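Long-range contacts in myosin regulatory light chain (PDB 2BL0), which serves as a light chain of myosin II in its regulatory domain and carries a bound calcium ion, consistent with calcium binding as its likely function: residues C[23-28]-C[43-48]; C[79-84]-C[134-139]; C[93-98]-C[128-133]. All coordinates share one frame; numbering follows the deposited sequence. Where two conformers were deposited one is given.

Contact 1 of 3, residues C[23-28]-C[43-48]; sequences ITKEGL and AFNEMF
K25 lies across the ring of F48. Its CG sits 3.5 Å from the centroid of the F48 ring and only 6° off the ring normal, a CH-pi contact over the middle of one face. CE1 of F48 also lies 3.4 Å from the backbone N of K25. I23 O and L28 CD2 meet the edge of the ring, L28 CD2 at CD1. The same L28 methyl is 3.7 Å from CE1 of F44, and it also touches CG of M47. The loose side is the exposed end of K25. Its chain runs extended beyond CG and crosses N45 at about a right angle. NZ donates a hydrogen bond to OD1 of N45 at 3.2 Å, from well above the carbonyl plane. T24 is the N-cap of helix 25-35; its OG1 accepts a hydrogen bond from the backbone N of G27. This is EF-hand packing beside the calcium site, and the F48 side chain is about 7 Å from the ion. An aromatic side chain of another protein chain packs on L28. I23 pairs with I59 in the two-stranded sheet, while helix 25-35 packs on helix 41-51.

Contact 2 of 3, residues C[79-84]-C[134-139]; sequences DILRQA and DNFINT
L81 and R82 of helix 78-87 reach across to the helix at 134-137, one with an apolar branch and the other with a charged tip. L81 points at the partner helix. CG of L81 lies 4.1 Å from CG1 of I137. From CG the CD2 branch carries the contact. It is 3.7 Å from CE1 of F136 and 4.0 Å from CG1 of I137. L81 and I137 slide past each other in opposite directions, whereas L81 and F136 cross at about a right angle.

R82 can be followed from CB outward. CB, CG and CD make no close contact with 134-139, and CG is anti to the backbone N. The chain bends at chi3 (-39°), the torsion that places NE. The guanidinium does the touching. NH1 is 4.1 Å from CD1 of I137, and NH2 is 4.2 Å from CG2 of the same residue. NH1 also gives a weak hydrogen bond to OD1 of D134, 3.3 Å long with an N-H...O angle of 157°, as part of a salt bridge. OD1 lies at the edge of the guanidinium, near its plane, and the carboxylate is turned 31° against it. NH2 forms a second salt bridge, with E78, which is the stronger polar partner.

The contact joins the first helix of this EF-hand pair to its last. F85 packs on both F136 and I137, and L81 also meets M140. A polar side chain of another protein chain packs on L81. Chemically, the buried hydrocarbon groups supply most of the contact. The partly exposed arginine is shared between two carboxylates, which would probably favour its positive charge, while its weak bond to D134 is likely the lesser tie.

Contact 3 of 3, residues C[93-98]-C[128-133]; sequences TGYIPK and KGQIRY
I96 and I131 face each other as an antiparallel hydrogen-bonded pair. N of I96 donates to O of I131 at 2.9 Å, and N of I131 returns the bond to O of I96 at 3.1 Å. A third backbone bond, from N of K98 to G129 O, is nearly straight at 174°. The isoleucine side chains share one face of the sheet, with CB of I96 3.7 Å from CG1 of I131. CG1 of I131 lies between its backbone N and carbonyl carbon (chi1 82°), which puts it 3.3 Å from O of I96. CD1 of I96 reaches on to CD2 of Y133 at 3.6 Å. Two such short strands, one from each loop, are the usual link between paired EF-hands. Past the strands, R132 crosses obliquely over the Y95 ring. CG of R132 makes a CH-pi contact over one face, 3.7 Å from the Y95 ring centroid and offset toward the rim. The Y95 OH lies over the centre of the R132 guanidinium, 3.9 Å above its plane. Further out, Y133 stacks on F85, and its OH is hydrogen-bonded to D89 OD2. L101 packs on both isoleucines, and L121 on I131.

Overall arrangement
The chain has two EF-hand pairs, and the contacts divide between them. Contact 1 belongs to the first pair, contacts 2 and 3 to the second. Contact 1 is on the opposite side of the chain's centre from the other two. Its centre is 31 Å from that of contact 2 and 40 Å from that of contact 3, and none of their atoms touch. Contacts 2 and 3 have centres 13 Å apart. Helix 78-87 precedes strand 96-97, and strand 130-131 leads into helix 134-137, so contact 3 closes a shorter loop within that of contact 2. Only contact 1 neighbours the calcium site of D52, T54, N56, K58 and E63.

Contact 1 of 3, residues C[23-28]-C[43-48]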
ATOM      1  N   ILE C  23      18.655  32.840   9.108  1.00  7.22           N
ATOM      2  CA  ILE C  23      18.336  33.672   7.955  1.00  7.13           C
ATOM      3  C   ILE C  23      17.599  34.895   8.405  1.00  7.36           C
ATOM      4  O   ILE C  23      16.511  34.789   8.971  1.00  6.77           O
ATOM      5  CB  ILE C  23      17.460  32.919   6.956  1.00  7.29           C
ATOM      6  CG1 ILE C  23      18.136  31.610   6.526  1.00  8.75           C
ATOM      7  CG2 ILE C  23      17.107  33.846   5.763  1.00  7.72           C
ATOM      8  CD1 ILE C  23      17.245  30.696   5.725  1.00 11.75           C
ATOM      9  N   THR C  24      18.179  36.055   8.122  1.00  6.93           N
ATOM     10  CA  THR C  24      17.561  37.329   8.411  1.00  7.11           C
ATOM     11  C   THR C  24      16.754  37.788   7.210  1.00  7.16           C
ATOM     12  O   THR C  24      16.866  37.209   6.136  1.00  6.75           O
ATOM     13  CB  THR C  24      18.631  38.389   8.724  1.00  6.79           C
ATOM     14  OG1 THR C  24      19.508  38.528   7.601  1.00  7.63           O
ATOM     15  CG2 THR C  24      19.540  37.942   9.850  1.00  7.85           C
ATOM     16  N   LYS C  25      15.962  38.849   7.377  1.00  8.82           N
ATOM     17  CA  LYS C  25      15.239  39.443   6.253  1.00  9.57           C
ATOM     18  C   LYS C  25      16.212  39.870   5.166  1.00 10.12           C
ATOM     19  O   LYS C  25      15.991  39.573   4.010  1.00 10.67           O
ATOM     20  CB  LYS C  25      14.384  40.640   6.664  1.00 10.53           C
ATOM     21  CG  LYS C  25      13.029  40.251   7.183  1.00 11.99           C
ATOM     22  CD  LYS C  25      12.130  41.466   7.373  1.00 15.06           C
ATOM     23  CE  LYS C  25      10.775  41.047   7.898  1.00 15.92           C
ATOM     24  NZ  LYS C  25       9.748  42.126   7.695  1.00 17.90           N
ATOM     25  N   GLU C  26      17.267  40.572   5.572  1.00  9.94           N
ATOM     26  CA  GLU C  26      18.388  40.954   4.713  1.00 10.98           C
ATOM     27  C   GLU C  26      18.953  39.742   3.943  1.00  9.76           C
ATOM     28  O   GLU C  26      19.145  39.788   2.715  1.00  9.83           O
ATOM     29  CB  GLU C  26      19.465  41.595   5.600  1.00 11.34           C
ATOM     30  CG  GLU C  26      20.629  42.252   4.897  1.00 14.93           C
ATOM     31  CD  GLU C  26      20.289  43.571   4.210  1.00 15.74           C
ATOM     32  OE1 GLU C  26      19.472  44.380   4.708  1.00 19.61           O
ATOM     33  OE2 GLU C  26      20.879  43.794   3.145  1.00 21.84           O
ATOM     34  N   GLY C  27      19.214  38.661   4.657  1.00  8.87           N
ATOM     35  CA  GLY C  27      19.742  37.459   4.033  1.00  8.19           C
ATOM     36  C   GLY C  27      18.756  36.803   3.088  1.00  7.22           C
ATOM     37  O   GLY C  27      19.138  36.317   2.026  1.00  6.71           O
ATOM     38  N   LEU C  28      17.471  36.805   3.452  1.00  6.40           N
ATOM     39  CA  LEU C  28      16.470  36.161   2.598  1.00  6.44           C
ATOM     40  C   LEU C  28      16.328  36.910   1.276  1.00  6.98           C
ATOM     41  O   LEU C  28      16.233  36.283   0.216  1.00  6.26           O
ATOM     42  CB  LEU C  28      15.122  36.022   3.304  1.00  6.15           C
ATOM     43  CG  LEU C  28      14.069  35.260   2.477  1.00  5.76           C
ATOM     44  CD1 LEU C  28      14.503  33.842   2.100  1.00  6.91           C
ATOM     45  CD2 LEU C  28      12.778  35.234   3.263  1.00  7.87           C
ATOM     46  N   ALA C  43       4.116  39.601  -0.207  1.00 12.12           N
ATOM     47  CA  ALA C  43       4.420  38.178  -0.186  1.00 11.60           C
ATOM     48  C   ALA C  43       5.764  37.892   0.492  1.00 11.17           C
ATOM     49  O   ALA C  43       5.896  36.861   1.117  1.00 11.23           O
ATOM     50  CB  ALA C  43       4.379  37.597  -1.605  1.00 12.11           C
ATOM     51  N   PHE C  44       6.740  38.798   0.392  1.00 10.57           N
ATOM     52  CA  PHE C  44       8.026  38.618   1.076  1.00 10.46           C
ATOM     53  C   PHE C  44       7.864  38.661   2.582  1.00 10.02           C
ATOM     54  O   PHE C  44       8.363  37.798   3.296  1.00  9.16           O
ATOM     55  CB  PHE C  44       9.061  39.672   0.662  1.00  9.70           C
ATOM     56  CG  PHE C  44      10.353  39.572   1.426  1.00 11.16           C
ATOM     57  CD1 PHE C  44      11.332  38.671   1.030  1.00 10.21           C
ATOM     58  CD2 PHE C  44      10.566  40.330   2.572  1.00  9.22           C
ATOM     59  CE1 PHE C  44      12.506  38.557   1.733  1.00 10.22           C
ATOM     60  CE2 PHE C  44      11.734  40.210   3.295  1.00 10.90           C
ATOM     61  CZ  PHE C  44      12.716  39.317   2.870  1.00  9.85           C
ATOM     62  N   ASN C  45       7.179  39.678   3.089  1.00  9.63           N
ATOM     63  CA  ASN C  45       6.963  39.763   4.523  1.00 10.15           C
ATOM     64  C   ASN C  45       6.189  38.560   5.023  1.00 10.17           C
ATOM     65  O   ASN C  45       6.505  38.024   6.085  1.00  9.88           O
ATOM     66  CB  ASN C  45       6.227  41.063   4.902  1.00 10.15           C
ATOM     67  CG  ASN C  45       7.093  42.282   4.724  1.00 12.37           C
ATOM     68  OD1 ASN C  45       8.317  42.207   4.857  1.00 18.00           O
ATOM     69  ND2 ASN C  45       6.473  43.413   4.398  1.00 16.20           N
ATOM     70  N   GLU C  46       5.209  38.112   4.237  1.00 10.35           N
ATOM     71  CA  GLU C  46       4.405  36.931   4.587  1.00 10.39           C
ATOM     72  C   GLU C  46       5.287  35.688   4.675  1.00  9.62           C
ATOM     73  O   GLU C  46       5.195  34.928   5.630  1.00  8.95           O
ATOM     74  CB  GLU C  46       3.307  36.723   3.538  1.00 11.41           C
ATOM     75  CG  GLU C  46       2.482  35.451   3.618  1.00 14.03           C
ATOM     76  CD  GLU C  46       1.479  35.367   2.471  1.00 19.18           C
ATOM     77  OE1 GLU C  46       1.899  35.355   1.283  1.00 21.76           O
ATOM     78  OE2 GLU C  46       0.265  35.341   2.746  1.00 22.41           O
ATOM     79  N   MET C  47       6.160  35.496   3.692  1.00  9.14           N
ATOM     80  CA  MET C  47       6.982  34.282   3.663  1.00  8.35           C
ATOM     81  C   MET C  47       8.001  34.316   4.804  1.00  8.46           C
ATOM     82  O   MET C  47       8.274  33.290   5.421  1.00  6.61           O
ATOM     83  CB  MET C  47       7.631  34.043   2.294  1.00  8.72           C
ATOM     84  CG  MET C  47       9.032  34.664   2.066  1.00  8.80           C
ATOM     85  SD  MET C  47       9.633  34.419   0.390  1.00  8.67           S
ATOM     86  CE  MET C  47      10.261  32.834   0.493  1.00 10.43           C
ATOM     87  N   PHE C  48       8.539  35.498   5.111  1.00  8.41           N
ATOM     88  CA  PHE C  48       9.528  35.597   6.177  1.00  8.99           C
ATOM     89  C   PHE C  48       8.874  35.284   7.528  1.00  9.72           C
ATOM     90  O   PHE C  48       9.407  34.520   8.333  1.00  9.91           O
ATOM     91  CB  PHE C  48      10.238  36.961   6.225  1.00  8.62           C
ATOM     92  CG  PHE C  48      11.355  36.985   7.229  1.00  7.93           C
ATOM     93  CD1 PHE C  48      12.618  36.514   6.893  1.00  6.85           C
ATOM     94  CD2 PHE C  48      11.122  37.393   8.529  1.00 10.27           C
ATOM     95  CE1 PHE C  48      13.632  36.461   7.832  1.00  7.66           C
ATOM     96  CE2 PHE C  48      12.124  37.336   9.479  1.00 10.43           C
ATOM     97  CZ  PHE C  48      13.391  36.873   9.126  1.00 10.09           C
TER

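Contact 2 of 3, residues C[79-84]-C[134-139]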
ATOM      1  N   ASP C  79      11.997   8.671  -6.170  1.00 24.30           N
ATOM      2  CA  ASP C  79      12.007   7.229  -6.433  1.00 24.71           C
ATOM      3  C   ASP C  79      10.751   6.541  -5.920  1.00 24.32           C
ATOM      4  O   ASP C  79      10.267   5.597  -6.532  1.00 24.17           O
ATOM      5  CB  ASP C  79      13.228   6.562  -5.773  1.00 24.93           C
ATOM      6  CG  ASP C  79      14.539   6.898  -6.465  1.00 26.20           C
ATOM      7  OD1 ASP C  79      14.583   7.862  -7.256  1.00 29.42           O
ATOM      8  OD2 ASP C  79      15.590   6.246  -6.274  1.00 26.76           O
ATOM      9  N   ILE C  80      10.239   6.986  -4.781  1.00 24.01           N
ATOM     10  CA  ILE C  80       9.050   6.354  -4.223  1.00 23.61           C
ATOM     11  C   ILE C  80       7.831   6.698  -5.068  1.00 23.21           C
ATOM     12  O   ILE C  80       6.973   5.841  -5.286  1.00 22.75           O
ATOM     13  CB  ILE C  80       8.879   6.701  -2.723  1.00 23.69           C
ATOM     14  CG1 ILE C  80       9.839   5.825  -1.905  1.00 24.28           C
ATOM     15  CG2 ILE C  80       7.437   6.461  -2.256  1.00 24.38           C
ATOM     16  CD1 ILE C  80      10.015   6.237  -0.480  1.00 24.78           C
ATOM     17  N   LEU C  81       7.764   7.937  -5.549  1.00 22.61           N
ATOM     18  CA  LEU C  81       6.671   8.371  -6.417  1.00 22.91           C
ATOM     19  C   LEU C  81       6.742   7.672  -7.777  1.00 23.16           C
ATOM     20  O   LEU C  81       5.714   7.268  -8.333  1.00 22.58           O
ATOM     21  CB  LEU C  81       6.690   9.896  -6.573  1.00 22.31           C
ATOM     22  CG  LEU C  81       5.664  10.532  -7.519  1.00 22.74           C
ATOM     23  CD1 LEU C  81       4.233  10.121  -7.171  1.00 21.98           C
ATOM     24  CD2 LEU C  81       5.786  12.050  -7.535  1.00 21.83           C
ATOM     25  N   ARG C  82       7.957   7.510  -8.299  1.00 23.35           N
ATOM     26  CA  ARG C  82       8.174   6.813  -9.565  1.00 24.03           C
ATOM     27  C   ARG C  82       7.678   5.373  -9.500  1.00 23.97           C
ATOM     28  O   ARG C  82       6.929   4.928 -10.368  1.00 24.10           O
ATOM     29  CB  ARG C  82       9.663   6.832  -9.928  1.00 23.97           C
ATOM     30  CG  ARG C  82      10.033   6.000 -11.171  1.00 25.23           C
ATOM     31  CD  ARG C  82      11.471   6.208 -11.670  1.00 26.49           C
ATOM     32  NE  ARG C  82      11.896   7.601 -11.569  1.00 28.24           N
ATOM     33  CZ  ARG C  82      11.467   8.587 -12.355  1.00 28.74           C
ATOM     34  NH1 ARG C  82      10.600   8.353 -13.338  1.00 29.45           N
ATOM     35  NH2 ARG C  82      11.909   9.819 -12.156  1.00 27.60           N
ATOM     36  N   GLN C  83       8.114   4.665  -8.462  1.00 24.08           N
ATOM     37  CA  GLN C  83       7.676   3.300  -8.165  1.00 24.08           C
ATOM     38  C   GLN C  83       6.160   3.180  -7.994  1.00 23.49           C
ATOM     39  O   GLN C  83       5.585   2.142  -8.335  1.00 23.63           O
ATOM     40  CB  GLN C  83       8.315   2.804  -6.869  0.78 24.44           C
ATOM     41  CG  GLN C  83       9.755   2.365  -6.962  0.78 26.02           C
ATOM     42  CD  GLN C  83      10.237   1.775  -5.649  0.78 27.19           C
ATOM     43  OE1 GLN C  83       9.693   0.776  -5.182  0.78 28.04           O
ATOM     44  NE2 GLN C  83      11.251   2.397  -5.046  0.78 28.37           N
ATOM     45  N   ALA C  84       5.535   4.204  -7.422  1.00 22.67           N
ATOM     46  CA  ALA C  84       4.094   4.199  -7.181  1.00 22.33           C
ATOM     47  C   ALA C  84       3.352   4.258  -8.511  1.00 22.02           C
ATOM     48  O   ALA C  84       2.348   3.580  -8.701  1.00 21.12           O
ATOM     49  CB  ALA C  84       3.687   5.353  -6.292  1.00 22.14           C
ATOM     50  N   ASP C 134       5.462  11.578 -16.021  1.00 29.36           N
ATOM     51  CA  ASP C 134       6.756  12.246 -15.854  1.00 28.84           C
ATOM     52  C   ASP C 134       6.592  13.750 -15.901  1.00 28.09           C
ATOM     53  O   ASP C 134       7.385  14.463 -15.301  1.00 28.20           O
ATOM     54  CB  ASP C 134       7.774  11.786 -16.900  1.00 29.04           C
ATOM     55  CG  ASP C 134       8.352  10.427 -16.577  1.00 30.15           C
ATOM     56  OD1 ASP C 134       8.859  10.275 -15.442  1.00 30.70           O
ATOM     57  OD2 ASP C 134       8.325   9.458 -17.380  1.00 29.79           O
ATOM     58  N   ASN C 135       5.554  14.232 -16.580  1.00 27.47           N
ATOM     59  CA  ASN C 135       5.251  15.668 -16.587  1.00 27.53           C
ATOM     60  C   ASN C 135       4.938  16.159 -15.180  1.00 27.53           C
ATOM     61  O   ASN C 135       5.319  17.271 -14.820  1.00 27.81           O
ATOM     62  CB  ASN C 135       4.078  15.988 -17.517  1.00 27.36           C
ATOM     63  CG  ASN C 135       4.437  15.806 -18.980  1.00 27.10           C
ATOM     64  OD1 ASN C 135       5.241  14.944 -19.321  1.00 27.36           O
ATOM     65  ND2 ASN C 135       3.864  16.637 -19.847  1.00 27.51           N
ATOM     66  N   PHE C 136       4.265  15.325 -14.386  1.00 27.51           N
ATOM     67  CA  PHE C 136       4.010  15.666 -12.977  1.00 27.33           C
ATOM     68  C   PHE C 136       5.264  15.559 -12.107  1.00 27.28           C
ATOM     69  O   PHE C 136       5.581  16.478 -11.343  1.00 27.20           O
ATOM     70  CB  PHE C 136       2.906  14.792 -12.372  1.00 27.40           C
ATOM     71  CG  PHE C 136       2.776  14.957 -10.875  1.00 26.95           C
ATOM     72  CD1 PHE C 136       3.015  13.897 -10.014  1.00 27.56           C
ATOM     73  CD2 PHE C 136       2.454  16.193 -10.333  1.00 27.98           C
ATOM     74  CE1 PHE C 136       2.896  14.058  -8.641  1.00 27.86           C
ATOM     75  CE2 PHE C 136       2.350  16.364  -8.962  1.00 27.42           C
ATOM     76  CZ  PHE C 136       2.574  15.298  -8.114  1.00 28.50           C
ATOM     77  N   ILE C 137       5.959  14.428 -12.200  1.00 27.36           N
ATOM     78  CA  ILE C 137       7.125  14.171 -11.355  1.00 27.91           C
ATOM     79  C   ILE C 137       8.184  15.233 -11.543  1.00 29.21           C
ATOM     80  O   ILE C 137       8.713  15.772 -10.573  1.00 29.19           O
ATOM     81  CB  ILE C 137       7.766  12.824 -11.688  1.00 27.86           C
ATOM     82  CG1 ILE C 137       6.839  11.657 -11.327  1.00 27.13           C
ATOM     83  CG2 ILE C 137       9.090  12.664 -10.940  1.00 27.58           C
ATOM     84  CD1 ILE C 137       7.399  10.327 -11.738  1.00 28.35           C
ATOM     85  N   ASN C 138       8.514  15.499 -12.804  1.00 30.27           N
ATOM     86  CA  ASN C 138       9.578  16.438 -13.144  1.00 31.60           C
ATOM     87  C   ASN C 138       9.277  17.859 -12.710  1.00 32.95           C
ATOM     88  O   ASN C 138      10.191  18.668 -12.615  1.00 33.10           O
ATOM     89  CB  ASN C 138       9.880  16.414 -14.645  1.00 31.51           C
ATOM     90  CG  ASN C 138      10.497  15.106 -15.095  1.00 30.87           C
ATOM     91  OD1 ASN C 138      10.509  14.796 -16.286  1.00 30.05           O
ATOM     92  ND2 ASN C 138      11.022  14.334 -14.148  1.00 28.48           N
ATOM     93  N   THR C 139       8.008  18.162 -12.430  1.00 34.52           N
ATOM     94  CA  THR C 139       7.661  19.477 -11.878  1.00 35.74           C
ATOM     95  C   THR C 139       8.058  19.621 -10.410  1.00 36.55           C
ATOM     96  O   THR C 139       8.039  20.723  -9.867  1.00 36.62           O
ATOM     97  CB  THR C 139       6.166  19.811 -12.055  1.00 35.87           C
ATOM     98  OG1 THR C 139       5.651  19.177 -13.224  1.00 35.86           O
ATOM     99  CG2 THR C 139       6.004  21.295 -12.376  1.00 37.01           C
TER

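Contact 3 of 3, residues C[93-98]-C[128-133]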
ATOM      1  N   THR C  93       6.882   2.022 -19.848  1.00 34.39           N
ATOM      2  CA  THR C  93       6.290   2.840 -20.909  1.00 34.37           C
ATOM      3  C   THR C  93       6.352   4.331 -20.594  1.00 34.37           C
ATOM      4  O   THR C  93       6.478   5.157 -21.505  1.00 34.16           O
ATOM      5  CB  THR C  93       4.819   2.404 -21.176  1.00 34.55           C
ATOM      6  OG1 THR C  93       4.776   1.013 -21.521  1.00 34.12           O
ATOM      7  CG2 THR C  93       4.249   3.071 -22.425  1.00 35.11           C
ATOM      8  N   GLY C  94       6.286   4.664 -19.306  1.00 34.14           N
ATOM      9  CA  GLY C  94       6.108   6.034 -18.871  1.00 33.95           C
ATOM     10  C   GLY C  94       4.691   6.538 -19.090  1.00 33.88           C
ATOM     11  O   GLY C  94       4.425   7.712 -18.861  1.00 34.03           O
ATOM     12  N   TYR C  95       3.784   5.661 -19.525  1.00 33.85           N
ATOM     13  CA  TYR C  95       2.392   6.038 -19.779  1.00 33.93           C
ATOM     14  C   TYR C  95       1.428   5.102 -19.044  1.00 33.51           C
ATOM     15  O   TYR C  95       1.682   3.902 -18.919  1.00 33.49           O
ATOM     16  CB  TYR C  95       2.089   6.023 -21.285  1.00 34.23           C
ATOM     17  CG  TYR C  95       2.657   7.200 -22.059  1.00 35.49           C
ATOM     18  CD1 TYR C  95       4.011   7.262 -22.375  1.00 36.61           C
ATOM     19  CD2 TYR C  95       1.838   8.249 -22.478  1.00 36.72           C
ATOM     20  CE1 TYR C  95       4.538   8.335 -23.085  1.00 37.55           C
ATOM     21  CE2 TYR C  95       2.354   9.329 -23.187  1.00 37.62           C
ATOM     22  CZ  TYR C  95       3.705   9.366 -23.492  1.00 38.05           C
ATOM     23  OH  TYR C  95       4.225  10.429 -24.199  1.00 38.97           O
ATOM     24  N   ILE C  96       0.331   5.677 -18.548  1.00 33.15           N
ATOM     25  CA  ILE C  96      -0.738   4.938 -17.884  1.00 32.63           C
ATOM     26  C   ILE C  96      -2.056   5.357 -18.548  1.00 32.62           C
ATOM     27  O   ILE C  96      -2.306   6.544 -18.725  1.00 32.29           O
ATOM     28  CB  ILE C  96      -0.786   5.270 -16.362  1.00 32.80           C
ATOM     29  CG1 ILE C  96       0.532   4.888 -15.669  1.00 32.39           C
ATOM     30  CG2 ILE C  96      -1.993   4.575 -15.691  1.00 32.86           C
ATOM     31  CD1 ILE C  96       0.682   5.429 -14.254  1.00 31.68           C
ATOM     32  N   PRO C  97      -2.901   4.401 -18.934  1.00 32.48           N
ATOM     33  CA  PRO C  97      -4.224   4.737 -19.490  1.00 32.54           C
ATOM     34  C   PRO C  97      -5.087   5.511 -18.483  1.00 32.71           C
ATOM     35  O   PRO C  97      -5.246   5.002 -17.304  1.00 32.83           O
ATOM     36  CB  PRO C  97      -4.859   3.359 -19.754  1.00 32.50           C
ATOM     37  CG  PRO C  97      -3.710   2.432 -19.866  1.00 32.18           C
ATOM     38  CD  PRO C  97      -2.671   2.944 -18.902  1.00 32.81           C
ATOM     39  N   LYS C  98      -5.622   6.675 -18.921  1.00 32.73           N
ATOM     40  CA  LYS C  98      -6.281   7.627 -18.005  1.00 33.03           C
ATOM     41  C   LYS C  98      -7.527   7.020 -17.315  1.00 33.23           C
ATOM     42  O   LYS C  98      -7.884   7.442 -16.219  1.00 33.69           O
ATOM     43  CB  LYS C  98      -6.592   8.968 -18.724  1.00 32.73           C
ATOM     44  CG  LYS C  98      -8.047   9.447 -18.737  1.00 32.68           C
ATOM     45  CD  LYS C  98      -8.270  10.666 -17.857  1.00 32.41           C
ATOM     46  CE  LYS C  98      -9.747  10.995 -17.718  1.00 32.25           C
ATOM     47  NZ  LYS C  98     -10.346  11.485 -18.989  1.00 31.74           N
ATOM     48  N   LYS C 128      -5.039  12.268 -25.576  1.00 38.56           N
ATOM     49  CA  LYS C 128      -6.482  12.375 -25.338  1.00 38.82           C
ATOM     50  C   LYS C 128      -6.959  11.466 -24.215  1.00 38.79           C
ATOM     51  O   LYS C 128      -7.871  11.829 -23.474  1.00 39.30           O
ATOM     52  CB  LYS C 128      -7.257  12.068 -26.626  1.00 38.93           C
ATOM     53  CG  LYS C 128      -6.932  13.009 -27.793  1.00 39.57           C
ATOM     54  CD  LYS C 128      -6.809  12.274 -29.137  1.00 39.86           C
ATOM     55  CE  LYS C 128      -8.160  12.066 -29.811  1.00 40.27           C
ATOM     56  NZ  LYS C 128      -8.816  10.812 -29.349  1.00 40.57           N
ATOM     57  N   GLY C 129      -6.354  10.286 -24.094  1.00 38.59           N
ATOM     58  CA  GLY C 129      -6.677   9.358 -23.019  1.00 38.08           C
ATOM     59  C   GLY C 129      -5.453   8.717 -22.385  1.00 37.62           C
ATOM     60  O   GLY C 129      -5.513   7.572 -21.930  1.00 37.61           O
ATOM     61  N   GLN C 130      -4.340   9.450 -22.351  1.00 36.85           N
ATOM     62  CA  GLN C 130      -3.100   8.915 -21.801  1.00 36.41           C
ATOM     63  C   GLN C 130      -2.357   9.919 -20.936  1.00 35.89           C
ATOM     64  O   GLN C 130      -2.209  11.093 -21.290  1.00 35.61           O
ATOM     65  CB  GLN C 130      -2.182   8.425 -22.915  1.00 36.51           C
ATOM     66  CG  GLN C 130      -2.298   6.919 -23.157  1.00 37.06           C
ATOM     67  CD  GLN C 130      -1.416   6.433 -24.288  1.00 37.90           C
ATOM     68  OE1 GLN C 130      -1.727   5.433 -24.931  1.00 38.30           O
ATOM     69  NE2 GLN C 130      -0.314   7.134 -24.534  1.00 38.86           N
ATOM     70  N   ILE C 131      -1.865   9.422 -19.809  1.00 35.38           N
ATOM     71  CA  ILE C 131      -1.168  10.251 -18.841  1.00 34.80           C
ATOM     72  C   ILE C 131       0.313   9.808 -18.834  1.00 34.37           C
ATOM     73  O   ILE C 131       0.629   8.573 -18.676  1.00 34.23           O
ATOM     74  CB  ILE C 131      -1.893  10.168 -17.431  1.00 34.89           C
ATOM     75  CG1 ILE C 131      -1.496   8.937 -16.631  1.00 35.72           C
ATOM     76  CG2 ILE C 131      -3.410  10.219 -17.574  1.00 34.28           C
ATOM     77  CD1 ILE C 131      -0.467   9.276 -15.567  1.00 36.93           C
ATOM     78  N   ARG C 132       1.222  10.805 -19.041  1.00 34.35           N
ATOM     79  CA  ARG C 132       2.665  10.518 -19.082  1.00 34.04           C
ATOM     80  C   ARG C 132       3.338  10.417 -17.705  1.00 33.53           C
ATOM     81  O   ARG C 132       4.487   9.983 -17.610  1.00 34.56           O
ATOM     82  CB  ARG C 132       3.408  11.564 -19.920  1.00 34.03           C
ATOM     83  CG  ARG C 132       4.600  10.977 -20.666  1.00 34.95           C
ATOM     84  CD  ARG C 132       5.966  11.357 -20.111  1.00 35.99           C
ATOM     85  NE  ARG C 132       6.961  11.530 -21.168  1.00 36.65           N
ATOM     86  CZ  ARG C 132       6.929  12.489 -22.090  1.00 37.66           C
ATOM     87  NH1 ARG C 132       7.888  12.556 -23.004  1.00 37.56           N
ATOM     88  NH2 ARG C 132       5.947  13.388 -22.104  1.00 38.67           N
ATOM     89  N   TYR C 133       2.610  10.789 -16.658  1.00 32.20           N
ATOM     90  CA  TYR C 133       3.134  11.045 -15.304  1.00 30.49           C
ATOM     91  C   TYR C 133       4.530  11.661 -15.069  1.00 30.14           C
ATOM     92  O   TYR C 133       4.758  12.219 -13.995  1.00 29.77           O
ATOM     93  CB  TYR C 133       2.965   9.803 -14.421  1.00 30.48           C
ATOM     94  CG  TYR C 133       3.808   8.602 -14.784  1.00 27.96           C
ATOM     95  CD1 TYR C 133       5.108   8.468 -14.303  1.00 25.31           C
ATOM     96  CD2 TYR C 133       3.278   7.568 -15.559  1.00 28.23           C
ATOM     97  CE1 TYR C 133       5.870   7.364 -14.592  1.00 24.96           C
ATOM     98  CE2 TYR C 133       4.034   6.456 -15.862  1.00 26.82           C
ATOM     99  CZ  TYR C 133       5.331   6.355 -15.375  1.00 26.70           C
ATOM    100  OH  TYR C 133       6.090   5.243 -15.670  1.00 26.82           O
TER